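Maleate cis-trans isomerase (Pseudomonas putida, PDB 4FQ5) probably catalyses the cis-trans isomerisation of maleate to fumarate, and is seen here holding maleate in its pocket. Local coordinates at residues A[38-43]-A[223-228]; A[158-163]-A[218-223]. The protein carries 1 engineered substitution. All coordinates share one frame; numbering follows the deposited sequence.

Contact 1: A[38-43]-A[223-228]. With MAE (maleic acid), chain C.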
ATOM      1  N   ASN A  38     -21.982  12.035   6.482  1.00 24.65           N
ATOM      2  CA  ASN A  38     -20.559  12.324   6.365  1.00 25.05           C
ATOM      3  C   ASN A  38     -19.837  11.182   5.651  1.00 24.79           C
ATOM      4  O   ASN A  38     -20.024  10.014   5.994  1.00 24.02           O
ATOM      5  CB  ASN A  38     -19.941  12.601   7.742  1.00 24.78           C
ATOM      6  CG  ASN A  38     -18.510  13.106   7.656  1.00 25.17           C
ATOM      7  OD1 ASN A  38     -17.591  12.350   7.361  1.00 24.92           O
ATOM      8  ND2 ASN A  38     -18.316  14.392   7.924  1.00 25.95           N
ATOM      9  N   ILE A  39     -19.032  11.536   4.650  1.00 25.26           N
ATOM     10  CA  ILE A  39     -18.223  10.567   3.898  1.00 25.08           C
ATOM     11  C   ILE A  39     -16.729  10.887   3.992  1.00 24.68           C
ATOM     12  O   ILE A  39     -15.879  10.023   3.759  1.00 24.46           O
ATOM     13  CB  ILE A  39     -18.633  10.483   2.406  1.00 26.44           C
ATOM     14  CG1 ILE A  39     -18.625  11.867   1.744  1.00 26.83           C
ATOM     15  CG2 ILE A  39     -19.990   9.805   2.248  1.00 26.35           C
ATOM     16  CD1 ILE A  39     -18.405  11.821   0.243  1.00 28.63           C
ATOM     17  N   THR A  40     -16.415  12.125   4.356  1.00 24.22           N
ATOM     18  CA  THR A  40     -15.037  12.615   4.299  1.00 24.15           C
ATOM     19  C   THR A  40     -14.181  12.148   5.474  1.00 24.26           C
ATOM     20  O   THR A  40     -13.000  11.854   5.293  1.00 23.59           O
ATOM     21  CB  THR A  40     -15.007  14.149   4.130  1.00 24.02           C
ATOM     22  OG1 THR A  40     -15.694  14.493   2.926  1.00 23.98           O
ATOM     23  CG2 THR A  40     -13.580  14.696   4.067  1.00 23.54           C
ATOM     24  N   MET A  41     -14.764  12.066   6.670  1.00 24.38           N
ATOM     25  CA  MET A  41     -14.024  11.556   7.822  1.00 25.38           C
ATOM     26  C   MET A  41     -13.530  10.133   7.567  1.00 24.36           C
ATOM     27  O   MET A  41     -12.370   9.814   7.844  1.00 23.51           O
ATOM     28  CB  MET A  41     -14.854  11.608   9.108  1.00 28.20           C
ATOM     29  CG  MET A  41     -14.038  11.336  10.369  1.00 30.84           C
ATOM     30  SD  MET A  41     -13.213  12.789  11.064  1.00 37.69           S
ATOM     31  CE  MET A  41     -12.443  13.519   9.632  1.00 35.10           C
ATOM     32  N   GLU A  42     -14.415   9.300   7.023  1.00 23.47           N
ATOM     33  CA  GLU A  42     -14.084   7.930   6.650  1.00 23.74           C
ATOM     34  C   GLU A  42     -13.173   7.824   5.415  1.00 23.85           C
ATOM     35  O   GLU A  42     -12.762   6.729   5.038  1.00 23.52           O
ATOM     36  CB  GLU A  42     -15.360   7.114   6.457  1.00 23.64           C
ATOM     37  CG  GLU A  42     -16.053   6.795   7.783  1.00 23.76           C
ATOM     38  CD  GLU A  42     -17.526   6.476   7.626  1.00 23.95           C
ATOM     39  OE1 GLU A  42     -18.218   7.113   6.798  1.00 23.78           O
ATOM     40  OE2 GLU A  42     -18.000   5.577   8.339  1.00 23.27           O
ATOM     41  N   THR A  43     -12.860   8.964   4.805  1.00 23.21           N
ATOM     42  CA  THR A  43     -11.941   9.014   3.670  1.00 23.31           C
ATOM     43  C   THR A  43     -10.574   9.522   4.114  1.00 22.98           C
ATOM     44  O   THR A  43      -9.557   8.887   3.849  1.00 22.84           O
ATOM     45  CB  THR A  43     -12.517   9.882   2.529  1.00 23.62           C
ATOM     46  OG1 THR A  43     -13.772   9.323   2.126  1.00 23.64           O
ATOM     47  CG2 THR A  43     -11.573   9.911   1.304  1.00 24.46           C
ATOM     48  N   GLN A 223     -16.629  17.270   7.021  1.00 27.43           N
ATOM     49  CA  GLN A 223     -17.217  16.863   5.739  1.00 26.89           C
ATOM     50  C   GLN A 223     -16.525  17.477   4.514  1.00 26.76           C
ATOM     51  O   GLN A 223     -16.486  16.858   3.453  1.00 26.35           O
ATOM     52  CB  GLN A 223     -18.722  17.162   5.690  1.00 27.20           C
ATOM     53  CG  GLN A 223     -19.434  16.722   4.414  1.00 26.83           C
ATOM     54  CD  GLN A 223     -19.634  15.219   4.306  1.00 26.72           C
ATOM     55  OE1 GLN A 223     -18.711  14.425   4.541  1.00 25.97           O
ATOM     56  NE2 GLN A 223     -20.843  14.819   3.918  1.00 26.89           N
ATOM     57  N   MET A 224     -16.005  18.692   4.651  1.00 26.26           N
ATOM     58  CA  MET A 224     -15.393  19.373   3.515  1.00 26.73           C
ATOM     59  C   MET A 224     -14.003  18.801   3.253  1.00 25.85           C
ATOM     60  O   MET A 224     -13.136  18.898   4.113  1.00 25.80           O
ATOM     61  CB  MET A 224     -15.300  20.876   3.774  1.00 27.50           C
ATOM     62  CG  MET A 224     -14.737  21.636   2.591  1.00 28.53           C
ATOM     63  SD  MET A 224     -14.884  23.418   2.743  1.00 30.19           S
ATOM     64  CE  MET A 224     -13.688  23.803   4.013  1.00 29.03           C
ATOM     65  N   PRO A 225     -13.793  18.192   2.069  1.00 26.30           N
ATOM     66  CA  PRO A 225     -12.480  17.619   1.745  1.00 26.04           C
ATOM     67  C   PRO A 225     -11.406  18.693   1.699  1.00 26.54           C
ATOM     68  O   PRO A 225     -11.634  19.777   1.154  1.00 26.71           O
ATOM     69  CB  PRO A 225     -12.681  17.013   0.346  1.00 26.09           C
ATOM     70  CG  PRO A 225     -14.152  16.907   0.159  1.00 26.57           C
ATOM     71  CD  PRO A 225     -14.764  18.007   0.974  1.00 26.39           C
ATOM     72  N   SER A 226     -10.248  18.408   2.276  1.00 26.13           N
ATOM     73  CA  SER A 226      -9.171  19.385   2.282  1.00 26.20           C
ATOM     74  C   SER A 226      -7.801  18.738   2.220  1.00 26.45           C
ATOM     75  O   SER A 226      -6.823  19.396   1.877  1.00 26.89           O
ATOM     76  CB  SER A 226      -9.262  20.284   3.516  1.00 25.84           C
ATOM     77  OG  SER A 226      -9.055  19.531   4.699  1.00 25.61           O
ATOM     78  N   LEU A 227      -7.731  17.450   2.551  1.00 26.53           N
ATOM     79  CA  LEU A 227      -6.445  16.760   2.650  1.00 26.79           C
ATOM     80  C   LEU A 227      -5.541  16.958   1.425  1.00 27.40           C
ATOM     81  O   LEU A 227      -4.355  17.237   1.570  1.00 27.80           O
ATOM     82  CB  LEU A 227      -6.642  15.270   2.952  1.00 26.85           C
ATOM     83  CG  LEU A 227      -5.382  14.411   3.121  1.00 26.45           C
ATOM     84  CD1 LEU A 227      -4.462  14.999   4.177  1.00 26.45           C
ATOM     85  CD2 LEU A 227      -5.762  12.977   3.467  1.00 26.49           C
ATOM     86  N   ASN A 228      -6.113  16.837   0.233  1.00 28.40           N
ATOM     87  CA  ASN A 228      -5.344  16.933  -1.006  1.00 30.15           C
ATOM     88  C   ASN A 228      -4.865  18.347  -1.377  1.00 31.64           C
ATOM     89  O   ASN A 228      -4.153  18.519  -2.374  1.00 33.32           O
ATOM     90  CB  ASN A 228      -6.131  16.301  -2.160  1.00 30.62           C
ATOM     91  CG  ASN A 228      -6.238  14.790  -2.030  1.00 31.33           C
ATOM     92  OD1 ASN A 228      -5.342  14.139  -1.497  1.00 31.29           O
ATOM     93  ND2 ASN A 228      -7.327  14.224  -2.536  1.00 31.53           N
TER
HETATM   94  C1  MAE C 301     -19.615  17.344   9.195  1.00 36.17           C
HETATM   95  O1  MAE C 301     -20.003  16.369   8.533  1.00 33.92           O
HETATM   96  O2  MAE C 301     -18.785  18.169   8.783  1.00 35.49           O
HETATM   97  C2  MAE C 301     -20.201  17.540  10.529  1.00 35.69           C
HETATM   98  C3  MAE C 301     -19.698  18.327  11.463  1.00 35.20           C
HETATM   99  C4  MAE C 301     -18.453  19.116  11.330  1.00 35.48           C
HETATM  100  O3  MAE C 301     -18.544  20.340  11.306  1.00 35.42           O
HETATM  101  O4  MAE C 301     -17.344  18.572  11.286  1.00 35.24           O
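Gln-223 joins Ile-39 and Thr-40 in a buried polar contact, where the loop after strand 215-217 meets the turn leading from strand 27-35 into helix 41-52. The evidence is three hydrogen bonds. The amide oxygen OE1 of Gln-223 takes Ile-39 N on an in-plane lone pair at 2.9 Å. Thr-40 N reaches Gln-223 OE1 from 3.3 Å, nearly in line with the C=O bond (165°). The bend at chi2 (73°) turns the amide back to these two N-H groups. Thr-40 OG1 donates to Gln-223 O over a short 2.5 Å, coming from above the carbonyl plane, while Thr-40 CG2 lies against Pro-225 CA at 3.9 Å. The amides of Asn-38 and Gln-223 run past one another, oppositely directed, with planes 26° apart. Asn-38 OD1 closes an Asx motif by accepting from Met-41 N at 2.9 Å, which holds the amide so that Asn-38 ND2 donates to maleate O1 at 2.7 Å. Gln-223 N binds maleate O2 at 2.9 Å, and Gln-223 NE2 donates to the backbone oxygens of Ser-37 and Asn-190. Bonded to backbone at both ends, the Gln-223 amide ties the two segments together, consistent with holding both donors on the O1/O2 carboxylate.

Contact 2: A[158-163]-A[218-223]. Engineered in segment 218-223: Ala-221 (natural residue Cys). With MAE (maleic acid), chain C.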
ATOM      1  N   THR A 158     -14.525  27.589   6.773  1.00 29.51           N
ATOM      2  CA  THR A 158     -15.593  26.636   7.093  1.00 29.71           C
ATOM      3  C   THR A 158     -16.572  26.533   5.919  1.00 29.78           C
ATOM      4  O   THR A 158     -16.607  27.423   5.068  1.00 30.69           O
ATOM      5  CB  THR A 158     -16.393  27.045   8.355  1.00 30.40           C
ATOM      6  OG1 THR A 158     -17.501  27.871   7.971  1.00 32.60           O
ATOM      7  CG2 THR A 158     -15.531  27.783   9.374  1.00 30.01           C
ATOM      8  N   PRO A 159     -17.372  25.449   5.865  1.00 29.70           N
ATOM      9  CA  PRO A 159     -18.428  25.362   4.867  1.00 30.32           C
ATOM     10  C   PRO A 159     -19.804  25.783   5.394  1.00 30.65           C
ATOM     11  O   PRO A 159     -20.771  25.811   4.627  1.00 31.75           O
ATOM     12  CB  PRO A 159     -18.449  23.875   4.538  1.00 29.68           C
ATOM     13  CG  PRO A 159     -18.121  23.224   5.841  1.00 29.04           C
ATOM     14  CD  PRO A 159     -17.195  24.166   6.573  1.00 29.26           C
ATOM     15  N   TYR A 160     -19.876  26.115   6.679  1.00 30.62           N
ATOM     16  CA  TYR A 160     -21.149  26.335   7.361  1.00 31.55           C
ATOM     17  C   TYR A 160     -21.840  27.630   6.959  1.00 32.59           C
ATOM     18  O   TYR A 160     -21.214  28.556   6.435  1.00 32.16           O
ATOM     19  CB  TYR A 160     -20.969  26.389   8.884  1.00 30.68           C
ATOM     20  CG  TYR A 160     -20.025  25.381   9.494  1.00 29.99           C
ATOM     21  CD1 TYR A 160     -20.192  24.009   9.297  1.00 29.33           C
ATOM     22  CD2 TYR A 160     -18.985  25.807  10.311  1.00 29.93           C
ATOM     23  CE1 TYR A 160     -19.328  23.096   9.884  1.00 28.61           C
ATOM     24  CE2 TYR A 160     -18.112  24.908  10.886  1.00 29.30           C
ATOM     25  CZ  TYR A 160     -18.292  23.555  10.678  1.00 28.73           C
ATOM     26  OH  TYR A 160     -17.412  22.680  11.267  1.00 28.70           O
ATOM     27  N   MET A 161     -23.140  27.678   7.242  1.00 33.35           N
ATOM     28  CA  MET A 161     -23.895  28.927   7.279  1.00 34.03           C
ATOM     29  C   MET A 161     -23.244  29.899   8.266  1.00 34.10           C
ATOM     30  O   MET A 161     -22.554  29.484   9.202  1.00 34.08           O
ATOM     31  CB  MET A 161     -25.349  28.653   7.666  1.00 34.65           C
ATOM     32  CG  MET A 161     -26.068  27.676   6.745  1.00 35.44           C
ATOM     33  SD  MET A 161     -25.857  28.020   4.977  1.00 36.68           S
ATOM     34  CE  MET A 161     -26.931  29.441   4.744  1.00 37.64           C
ATOM     35  N   LYS A 162     -23.468  31.189   8.049  1.00 35.31           N
ATOM     36  CA  LYS A 162     -22.766  32.254   8.777  1.00 36.15           C
ATOM     37  C   LYS A 162     -22.921  32.216  10.311  1.00 35.36           C
ATOM     38  O   LYS A 162     -21.924  32.375  11.015  1.00 34.22           O
ATOM     39  CB  LYS A 162     -23.160  33.623   8.201  1.00 38.36           C
ATOM     40  CG  LYS A 162     -22.438  34.827   8.785  1.00 41.64           C
ATOM     41  CD  LYS A 162     -22.895  36.094   8.071  1.00 44.59           C
ATOM     42  CE  LYS A 162     -22.301  37.346   8.700  1.00 46.95           C
ATOM     43  NZ  LYS A 162     -22.727  38.560   7.947  1.00 49.00           N
ATOM     44  N   PRO A 163     -24.156  32.006  10.828  1.00 35.69           N
ATOM     45  CA  PRO A 163     -24.358  31.938  12.293  1.00 36.07           C
ATOM     46  C   PRO A 163     -23.540  30.834  12.970  1.00 35.41           C
ATOM     47  O   PRO A 163     -22.945  31.058  14.023  1.00 34.64           O
ATOM     48  CB  PRO A 163     -25.854  31.616  12.430  1.00 35.74           C
ATOM     49  CG  PRO A 163     -26.466  32.136  11.170  1.00 36.48           C
ATOM     50  CD  PRO A 163     -25.437  31.917  10.099  1.00 35.54           C
ATOM     51  N   ILE A 218      -7.651  25.042   7.297  1.00 28.42           N
ATOM     52  CA  ILE A 218      -8.158  24.912   5.932  1.00 28.02           C
ATOM     53  C   ILE A 218      -9.598  24.384   5.899  1.00 27.87           C
ATOM     54  O   ILE A 218     -10.335  24.645   4.950  1.00 27.71           O
ATOM     55  CB  ILE A 218      -7.214  24.042   5.053  1.00 27.98           C
ATOM     56  CG1 ILE A 218      -7.601  24.122   3.573  1.00 28.63           C
ATOM     57  CG2 ILE A 218      -7.171  22.593   5.542  1.00 26.88           C
ATOM     58  CD1 ILE A 218      -6.498  23.706   2.614  1.00 28.63           C
ATOM     59  N   SER A 219      -9.976  23.627   6.929  1.00 27.43           N
ATOM     60  CA  SER A 219     -11.364  23.210   7.121  1.00 27.40           C
ATOM     61  C   SER A 219     -11.619  22.966   8.597  1.00 27.67           C
ATOM     62  O   SER A 219     -10.954  22.125   9.218  1.00 27.25           O
ATOM     63  CB  SER A 219     -11.697  21.943   6.323  1.00 27.72           C
ATOM     64  OG  SER A 219     -13.072  21.612   6.484  1.00 28.38           O
ATOM     65  N   ALA A 220     -12.565  23.718   9.158  1.00 27.39           N
ATOM     66  CA  ALA A 220     -13.032  23.479  10.524  1.00 27.91           C
ATOM     67  C   ALA A 220     -14.006  22.312  10.525  1.00 28.09           C
ATOM     68  O   ALA A 220     -14.232  21.680  11.553  1.00 29.75           O
ATOM     69  CB  ALA A 220     -13.700  24.726  11.091  1.00 27.78           C
ATOM     70  N   ALA A 221     -14.580  22.034   9.362  1.00 28.19           N
ATOM     71  CA  ALA A 221     -15.520  20.939   9.201  1.00 28.71           C
ATOM     72  C   ALA A 221     -14.820  19.675   8.749  1.00 29.66           C
ATOM     73  O   ALA A 221     -13.761  19.705   8.114  1.00 30.77           O
ATOM     74  CB  ALA A 221     -16.605  21.306   8.210  1.00 27.92           C
ATOM     75  N   VAL A 222     -15.462  18.563   9.052  1.00 29.45           N
ATOM     76  CA  VAL A 222     -14.926  17.259   8.786  1.00 29.56           C
ATOM     77  C   VAL A 222     -15.531  16.680   7.495  1.00 29.10           C
ATOM     78  O   VAL A 222     -14.988  15.741   6.915  1.00 29.43           O
ATOM     79  CB  VAL A 222     -15.114  16.409  10.063  1.00 30.91           C
ATOM     80  CG1 VAL A 222     -15.799  15.082   9.805  1.00 31.61           C
ATOM     81  CG2 VAL A 222     -13.792  16.270  10.805  1.00 30.32           C
ATOM     82  N   GLN A 223     -16.629  17.270   7.021  1.00 27.43           N
ATOM     83  CA  GLN A 223     -17.217  16.863   5.739  1.00 26.89           C
ATOM     84  C   GLN A 223     -16.525  17.477   4.514  1.00 26.76           C
ATOM     85  O   GLN A 223     -16.486  16.858   3.453  1.00 26.35           O
ATOM     86  CB  GLN A 223     -18.722  17.162   5.690  1.00 27.20           C
ATOM     87  CG  GLN A 223     -19.434  16.722   4.414  1.00 26.83           C
ATOM     88  CD  GLN A 223     -19.634  15.219   4.306  1.00 26.72           C
ATOM     89  OE1 GLN A 223     -18.711  14.425   4.541  1.00 25.97           O
ATOM     90  NE2 GLN A 223     -20.843  14.819   3.918  1.00 26.89           N
TER
HETATM   91  C1  MAE C 301     -19.615  17.344   9.195  1.00 36.17           C
HETATM   92  O1  MAE C 301     -20.003  16.369   8.533  1.00 33.92           O
HETATM   93  O2  MAE C 301     -18.785  18.169   8.783  1.00 35.49           O
HETATM   94  C2  MAE C 301     -20.201  17.540  10.529  1.00 35.69           C
HETATM   95  C3  MAE C 301     -19.698  18.327  11.463  1.00 35.20           C
HETATM   96  C4  MAE C 301     -18.453  19.116  11.330  1.00 35.48           C
HETATM   97  O3  MAE C 301     -18.544  20.340  11.306  1.00 35.42           O
HETATM   98  O4  MAE C 301     -17.344  18.572  11.286  1.00 35.24           O
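Pro-159 lays the CD-CG side of its ring against CB of Ala-221, an engineered residue; the natural cysteine here is the predicted proton donor. Pro-159 CD comes within 3.3 Å of Ala-221 CB, closer than two carbons normally pack. The same CD sits 4.0 Å above the plane of the Tyr-160 ring, over its centre, and meets the methyl at its flank, so ring, proline and methyl are mutually in contact. Tyr-160 CE1 completes the trio, 3.7 Å from Ala-221 CB in an oblique approach. Tyr-160 CG is placed beside the backbone N (chi1 -41°), and from there the ring carries Tyr-160 OH to maleate, donating to O3 at 2.6 Å; O3 lies at the ring edge, near its plane. The backbone before the ring is shaped by an ST turn, in which Tyr-160 N donates to Thr-158 OG1 at 3.2 Å; that hydroxyl also bonds Thr-165 OG1. Thr-158 CG2 turns instead to Ala-220 CB, 4.0 Å away.

On the other segment, Ser-219 OG donates to Ala-221 O at 2.6 Å, tilted 25° from the carbonyl plane, bridging the bend where the loop passes the ligand. Just beyond it, Val-222 N donates to maleate O4 at 2.9 Å (144° at the hydrogen). One carboxylate is therefore met by a phenol from one segment and a backbone N-H from the other. Leu-104 and Val-105 of helix 104-108 touch the tyrosine, beside the predicted nucleophile Cys-103. Ligand-binding loops at the ends of parallel strands, with two cysteine positions around the substrate, are arranged as in Asp/Glu racemase-like enzymes.

Both contacts lie in the buried core and share Gln-223, because the single loop after strand 215-217 supplies one segment of each. Contact 1 brings that loop to the turn beyond strand 27-35, and so spans the two four-stranded parallel sheets; contact 2 stays within the second sheet, joining the ends of its neighbouring strands 153-158 and 215-217. Their chemistry differs accordingly: hydrogen bonds cross contact 1, whereas apolar packing crosses contact 2, while Tyr-160 OH and the Val-222 and Gln-223 N-H groups bond maleate. Asn-38 holds O1, Tyr-160 and Val-222 hold O3 and O4, and the shared Gln-223 N holds O2. Between the contacts, Val-222 packs against Asn-38 and Met-41.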